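Sensor protein TorS (Vibrio parahaemolyticus, PDB 3O1I) probably acts as a membrane-bound sensor histidine kinase in a two-component phosphorelay, its all-helical sensor domain being seen here bound to the periplasmic protein TorT. Local coordinates at residues 109-114 with 220-225; 178-183 with 231-236. One frame throughout, in Å; residues are numbered along the deposited sequence.

From the N terminus, helices 5-26 and 32-58 lead into the long helix 63-138, which carries the first half of contact 1. The chain turns back into helix 142-180, whose C-terminal end starts contact 2, and continues through helix 186-208 into helix 213-227. There residues 220-225 return to 109-114 and close contact 1 over 105 mostly helical residues. Helix 231-271 follows, and its residues 231-236 meet 178-183, closing contact 2 over 47 residues, many of them shared with the first loop. The segments alternate along the chain, so the two closures cross rather than nest. Their centres lie about 19 Å apart. Contact 1 ties helix 213-227 to helix 63-138; contact 2 ties helix 231-271 to the end of helix 142-180.

Contact 1. Residues 109-114 with 220-225; sequences EELEQL and SQLLTE
Leu111 and Leu222, with CA atoms 6.6 Å apart, mark the nearest backbone approach of two helical segments that run almost antiparallel, 154° between their directions, with axes 10.0 Å apart. This is side-by-side helix packing inside an all-helical bundle, between helix 63-138, part of which is predicted to be coiled coil, and helix 213-227. A leucine layer fills the space between them. Leu222 is central: its CG lies beside its own backbone N (chi1 -65°), and its two methyls fork against helix 63-138. CD1 comes to 3.8 Å from Leu111 CD1, the two side chains sliding past each other in opposite directions, and also approaches Leu114 CD2 at 4.2 Å. The other branch, CD2, turns to the extended chain of Glu110, which crosses Leu222 at about a right angle, its CG, CD and OE1 all bordering the methyl. The carboxylate end comes nearest, Glu110 OE1 lying 3.5 Å from Leu222 CD2, while Glu110 OE2 faces Arg51 of the TorT chain in a long, weak ion pair. Beside Leu222, the CB of Leu223 does not head for the other helix, but its end does, and Leu111 meets it crosswise. Leu111 also touches Ala170 of helix 142-180, and Leu223 touches Met203 of helix 186-208, so the layer runs on into two further helices. Leu111 swings CG beside its carbonyl carbon (chi1 -177°), and from there its methyls part: CD1 goes to Leu222, and CD2 rests 3.5 Å from Leu223 CD2.

Contact 2. Residues 178-183 with 231-236; sequences EEARTL and VVFTIL
Ala180, the last residue of helix 142-180, meets Phe233 and Leu236 of helix 231-271. Its CB points toward them, reaching the Phe233 ring obliquely at CE2, 4.5 Å away, and lying 4.3 Å from Leu236 CD1. Its carbonyl does two things: Ala180 O accepts the Leu183 N-H at 2.8 Å, closing the type I beta turn that ends the helix, and it sits in van der Waals contact with both methyls of Leu236, the CD1 atom of Leu236 being 3.7 Å from this Ala180 O. At Arg181 the backbone leaves helical geometry; its CB points away from residues 231-236 and its NE forms a salt bridge with Asp98 of helix 63-138, while its carbonyl stays farther from Leu236 CD2 than that of Ala180. The CB of Thr182 points away from residues 231-236, and its side chain packs on Arg188 of the second subunit, so both that subunit and helix 231-271 touch this turn. The arrangement is a helix terminus plus turn laid against residues 231-236 of a later helix, near the middle of the helical domain. Leu183 directs its CB toward Leu236, 4.4 Å from CD2, and that same Leu236 CD2 lies 3.7 Å from Leu183 O. With its CG beside the backbone N (chi1 -86°), Leu236 puts its branched end against the turn. Phe233 is packed on one face by Val232 CG2, which lies over the ring centre, and meets the ring of Phe196 with planes at about 55°. A water joins the two backbones, 2.8 Å from Leu183 O and hydrogen-bonded also to the carbonyl oxygen of Leu236.

Contact 1. Residues 109-114 with 220-225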
loop_
_atom_site.group_PDB
_atom_site.type_symbol
_atom_site.label_atom_id
_atom_site.label_comp_id
_atom_site.label_asym_id
_atom_site.label_seq_id
_atom_site.Cartn_x
_atom_site.Cartn_y
_atom_site.Cartn_z
ATOM N N GLU B 109 -8.782 -2.869 -8.445
ATOM C CA GLU B 109 -7.969 -4.054 -8.552
ATOM C C GLU B 109 -7.320 -4.071 -9.931
ATOM O O GLU B 109 -6.125 -4.319 -10.081
ATOM C CB GLU B 109 -8.848 -5.278 -8.353
ATOM C CG GLU B 109 -8.104 -6.537 -8.089
ATOM C CD GLU B 109 -9.022 -7.632 -7.595
ATOM O OE1 GLU B 109 -9.872 -8.123 -8.387
ATOM O OE2 GLU B 109 -8.897 -7.992 -6.401
ATOM N N GLU B 110 -8.115 -3.798 -10.947
ATOM C CA GLU B 110 -7.581 -3.793 -12.294
ATOM C C GLU B 110 -6.437 -2.790 -12.389
ATOM O O GLU B 110 -5.352 -3.105 -12.880
ATOM C CB GLU B 110 -8.688 -3.459 -13.292
ATOM C CG GLU B 110 -8.199 -3.295 -14.698
ATOM C CD GLU B 110 -9.318 -3.392 -15.713
ATOM O OE1 GLU B 110 -10.484 -3.102 -15.352
ATOM O OE2 GLU B 110 -9.028 -3.743 -16.880
ATOM N N LEU B 111 -6.690 -1.579 -11.912
ATOM C CA LEU B 111 -5.698 -0.512 -11.927
ATOM C C LEU B 111 -4.420 -0.933 -11.212
ATOM O O LEU B 111 -3.317 -0.580 -11.605
ATOM C CB LEU B 111 -6.267 0.722 -11.253
ATOM C CG LEU B 111 -5.338 1.927 -11.268
ATOM C CD1 LEU B 111 -5.049 2.362 -12.715
ATOM C CD2 LEU B 111 -6.002 3.055 -10.481
ATOM N N GLU B 112 -4.566 -1.697 -10.152
ATOM C CA GLU B 112 -3.396 -2.121 -9.417
ATOM C C GLU B 112 -2.577 -3.072 -10.285
ATOM O O GLU B 112 -1.390 -2.868 -10.484
ATOM C CB GLU B 112 -3.845 -2.769 -8.101
ATOM C CG GLU B 112 -2.732 -3.135 -7.167
ATOM C CD GLU B 112 -2.064 -4.428 -7.559
ATOM O OE1 GLU B 112 -2.785 -5.387 -7.890
ATOM O OE2 GLU B 112 -0.821 -4.495 -7.519
ATOM N N GLN B 113 -3.235 -4.096 -10.816
ATOM C CA GLN B 113 -2.614 -5.094 -11.691
ATOM C C GLN B 113 -2.037 -4.435 -12.952
ATOM O O GLN B 113 -0.963 -4.815 -13.439
ATOM C CB GLN B 113 -3.656 -6.157 -12.080
ATOM C CG GLN B 113 -4.182 -6.944 -10.900
ATOM C CD GLN B 113 -5.323 -7.859 -11.270
ATOM O OE1 GLN B 113 -5.840 -7.778 -12.381
ATOM N NE2 GLN B 113 -5.740 -8.730 -10.334
ATOM N N LEU B 114 -2.748 -3.442 -13.478
ATOM C CA LEU B 114 -2.265 -2.754 -14.654
ATOM C C LEU B 114 -0.947 -2.055 -14.359
ATOM O O LEU B 114 0.015 -2.197 -15.104
ATOM C CB LEU B 114 -3.288 -1.734 -15.156
ATOM C CG LEU B 114 -2.860 -1.057 -16.472
ATOM C CD1 LEU B 114 -2.438 -2.113 -17.480
ATOM C CD2 LEU B 114 -4.000 -0.235 -17.037
ATOM N N SER B 220 -6.239 6.213 -17.148
ATOM C CA SER B 220 -7.096 7.382 -17.031
ATOM C C SER B 220 -8.567 6.990 -17.012
ATOM O O SER B 220 -9.366 7.592 -16.315
ATOM C CB SER B 220 -6.865 8.338 -18.194
ATOM O OG SER B 220 -5.939 9.332 -17.836
ATOM N N GLN B 221 -8.930 5.981 -17.792
ATOM C CA GLN B 221 -10.317 5.546 -17.837
ATOM C C GLN B 221 -10.743 4.945 -16.505
ATOM O O GLN B 221 -11.860 5.169 -16.049
ATOM C CB GLN B 221 -10.513 4.525 -18.955
ATOM C CG GLN B 221 -11.518 4.954 -20.020
ATOM C CD GLN B 221 -11.079 4.545 -21.424
ATOM O OE1 GLN B 221 -10.675 3.397 -21.652
ATOM N NE2 GLN B 221 -11.158 5.481 -22.372
ATOM N N LEU B 222 -9.847 4.186 -15.881
ATOM C CA LEU B 222 -10.158 3.563 -14.612
ATOM C C LEU B 222 -10.296 4.634 -13.532
ATOM O O LEU B 222 -11.216 4.578 -12.709
ATOM C CB LEU B 222 -9.070 2.547 -14.246
ATOM C CG LEU B 222 -8.944 1.331 -15.179
ATOM C CD1 LEU B 222 -7.548 0.750 -15.121
ATOM C CD2 LEU B 222 -9.987 0.286 -14.801
ATOM N N LEU B 223 -9.406 5.623 -13.538
ATOM C CA LEU B 223 -9.471 6.680 -12.523
ATOM C C LEU B 223 -10.746 7.541 -12.617
ATOM O O LEU B 223 -11.245 8.054 -11.618
ATOM C CB LEU B 223 -8.243 7.581 -12.621
ATOM C CG LEU B 223 -6.872 6.950 -12.334
ATOM C CD1 LEU B 223 -5.754 7.982 -12.633
ATOM C CD2 LEU B 223 -6.827 6.462 -10.888
ATOM N N THR B 224 -11.268 7.688 -13.824
ATOM C CA THR B 224 -12.457 8.470 -14.050
ATOM C C THR B 224 -13.661 7.705 -13.529
ATOM O O THR B 224 -14.566 8.296 -12.932
ATOM C CB THR B 224 -12.640 8.734 -15.536
ATOM O OG1 THR B 224 -11.547 9.524 -16.014
ATOM C CG2 THR B 224 -13.949 9.472 -15.783
ATOM N N GLU B 225 -13.670 6.395 -13.773
ATOM C CA GLU B 225 -14.747 5.543 -13.303
ATOM C C GLU B 225 -14.707 5.510 -11.785
ATOM O O GLU B 225 -15.745 5.519 -11.132
ATOM C CB GLU B 225 -14.617 4.112 -13.847
ATOM C CG GLU B 225 -15.119 3.911 -15.267
ATOM C CD GLU B 225 -16.443 4.611 -15.523
ATOM O OE1 GLU B 225 -17.478 4.230 -14.915
ATOM O OE2 GLU B 225 -16.439 5.561 -16.340
#

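Contact 2. Residues 178-183 with 231-236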
loop_
_atom_site.group_PDB
_atom_site.type_symbol
_atom_site.label_atom_id
_atom_site.label_comp_id
_atom_site.label_asym_id
_atom_site.label_seq_id
_atom_site.Cartn_x
_atom_site.Cartn_y
_atom_site.Cartn_z
ATOM N N GLU B 178 -10.829 -1.503 0.105
ATOM C CA GLU B 178 -11.022 -2.740 0.841
ATOM C C GLU B 178 -11.508 -2.409 2.253
ATOM O O GLU B 178 -12.182 -3.220 2.885
ATOM C CB GLU B 178 -9.712 -3.524 0.932
ATOM C CG GLU B 178 -9.113 -3.982 -0.412
ATOM C CD GLU B 178 -7.776 -4.711 -0.250
ATOM O OE1 GLU B 178 -7.090 -4.482 0.772
ATOM O OE2 GLU B 178 -7.399 -5.499 -1.147
ATOM N N GLU B 179 -11.165 -1.223 2.753
ATOM C CA GLU B 179 -11.588 -0.826 4.097
ATOM C C GLU B 179 -12.985 -0.183 4.090
ATOM O O GLU B 179 -13.764 -0.345 5.038
ATOM C CB GLU B 179 -10.591 0.167 4.720
ATOM C CG GLU B 179 -10.909 0.498 6.189
ATOM C CD GLU B 179 -10.087 1.647 6.759
ATOM O OE1 GLU B 179 -9.045 1.993 6.160
ATOM O OE2 GLU B 179 -10.477 2.197 7.815
ATOM N N ALA B 180 -13.291 0.541 3.019
ATOM C CA ALA B 180 -14.562 1.235 2.885
ATOM C C ALA B 180 -15.797 0.444 3.329
ATOM O O ALA B 180 -16.526 0.881 4.229
ATOM C CB ALA B 180 -14.731 1.696 1.449
ATOM N N ARG B 181 -16.025 -0.714 2.707
ATOM C CA ARG B 181 -17.188 -1.551 2.998
ATOM C C ARG B 181 -17.695 -1.551 4.425
ATOM O O ARG B 181 -18.871 -1.356 4.664
ATOM C CB ARG B 181 -16.927 -3.000 2.595
ATOM C CG ARG B 181 -18.124 -3.912 2.841
ATOM C CD ARG B 181 -17.756 -5.368 2.719
ATOM N NE ARG B 181 -18.938 -6.171 2.429
ATOM C CZ ARG B 181 -18.915 -7.377 1.855
ATOM N NH1 ARG B 181 -17.759 -7.936 1.506
ATOM N NH2 ARG B 181 -20.050 -8.019 1.595
ATOM N N THR B 182 -16.814 -1.767 5.382
ATOM C CA THR B 182 -17.231 -1.820 6.774
ATOM C C THR B 182 -17.011 -0.562 7.630
ATOM O O THR B 182 -17.095 -0.622 8.857
ATOM C CB THR B 182 -16.565 -3.030 7.457
ATOM O OG1 THR B 182 -15.142 -2.900 7.376
ATOM C CG2 THR B 182 -16.966 -4.310 6.753
ATOM N N LEU B 183 -16.758 0.582 6.999
ATOM C CA LEU B 183 -16.541 1.814 7.765
ATOM C C LEU B 183 -17.767 2.324 8.520
ATOM O O LEU B 183 -18.818 2.556 7.938
ATOM C CB LEU B 183 -16.032 2.926 6.859
ATOM C CG LEU B 183 -14.560 2.793 6.515
ATOM C CD1 LEU B 183 -14.173 3.766 5.415
ATOM C CD2 LEU B 183 -13.770 3.029 7.763
ATOM N N VAL B 231 -19.185 8.930 -4.269
ATOM C CA VAL B 231 -20.395 9.155 -3.486
ATOM C C VAL B 231 -20.487 8.184 -2.330
ATOM O O VAL B 231 -20.980 8.543 -1.262
ATOM C CB VAL B 231 -21.637 8.928 -4.315
ATOM C CG1 VAL B 231 -22.680 10.021 -4.026
ATOM C CG2 VAL B 231 -21.244 8.822 -5.769
ATOM N N VAL B 232 -20.014 6.960 -2.557
ATOM C CA VAL B 232 -20.072 5.934 -1.536
ATOM C C VAL B 232 -19.634 6.430 -0.164
ATOM O O VAL B 232 -20.065 5.893 0.858
ATOM C CB VAL B 232 -19.204 4.699 -1.924
ATOM C CG1 VAL B 232 -19.495 4.325 -3.354
ATOM C CG2 VAL B 232 -17.699 4.987 -1.747
ATOM N N PHE B 233 -18.769 7.432 -0.114
ATOM C CA PHE B 233 -18.338 7.901 1.187
ATOM C C PHE B 233 -19.455 8.749 1.784
ATOM O O PHE B 233 -19.664 8.773 2.989
ATOM C CB PHE B 233 -17.047 8.714 1.074
ATOM C CG PHE B 233 -15.857 7.904 0.667
ATOM C CD1 PHE B 233 -15.262 8.093 -0.578
ATOM C CD2 PHE B 233 -15.342 6.929 1.519
ATOM C CE1 PHE B 233 -14.177 7.323 -0.966
ATOM C CE2 PHE B 233 -14.255 6.152 1.140
ATOM C CZ PHE B 233 -13.674 6.351 -0.107
ATOM N N THR B 234 -20.172 9.460 0.930
ATOM C CA THR B 234 -21.269 10.265 1.410
ATOM C C THR B 234 -22.282 9.250 1.903
ATOM O O THR B 234 -22.861 9.409 2.989
ATOM C CB THR B 234 -21.898 11.094 0.277
ATOM O OG1 THR B 234 -20.935 12.024 -0.216
ATOM C CG2 THR B 234 -23.138 11.845 0.765
ATOM N N ILE B 235 -22.475 8.202 1.095
ATOM C CA ILE B 235 -23.418 7.151 1.419
ATOM C C ILE B 235 -23.023 6.444 2.687
ATOM O O ILE B 235 -23.895 6.025 3.450
ATOM C CB ILE B 235 -23.559 6.128 0.283
ATOM C CG1 ILE B 235 -24.200 6.811 -0.926
ATOM C CG2 ILE B 235 -24.442 4.938 0.732
ATOM C CD1 ILE B 235 -24.348 5.925 -2.123
ATOM N N LEU B 236 -21.724 6.318 2.935
ATOM C CA LEU B 236 -21.296 5.675 4.162
ATOM C C LEU B 236 -21.644 6.572 5.345
ATOM O O LEU B 236 -22.031 6.102 6.419
ATOM C CB LEU B 236 -19.797 5.376 4.117
ATOM C CG LEU B 236 -19.393 4.048 3.451
ATOM C CD1 LEU B 236 -17.930 4.121 3.065
ATOM C CD2 LEU B 236 -19.674 2.864 4.398
HETATM O O HOH W 1 -21.346 3.749 7.950
#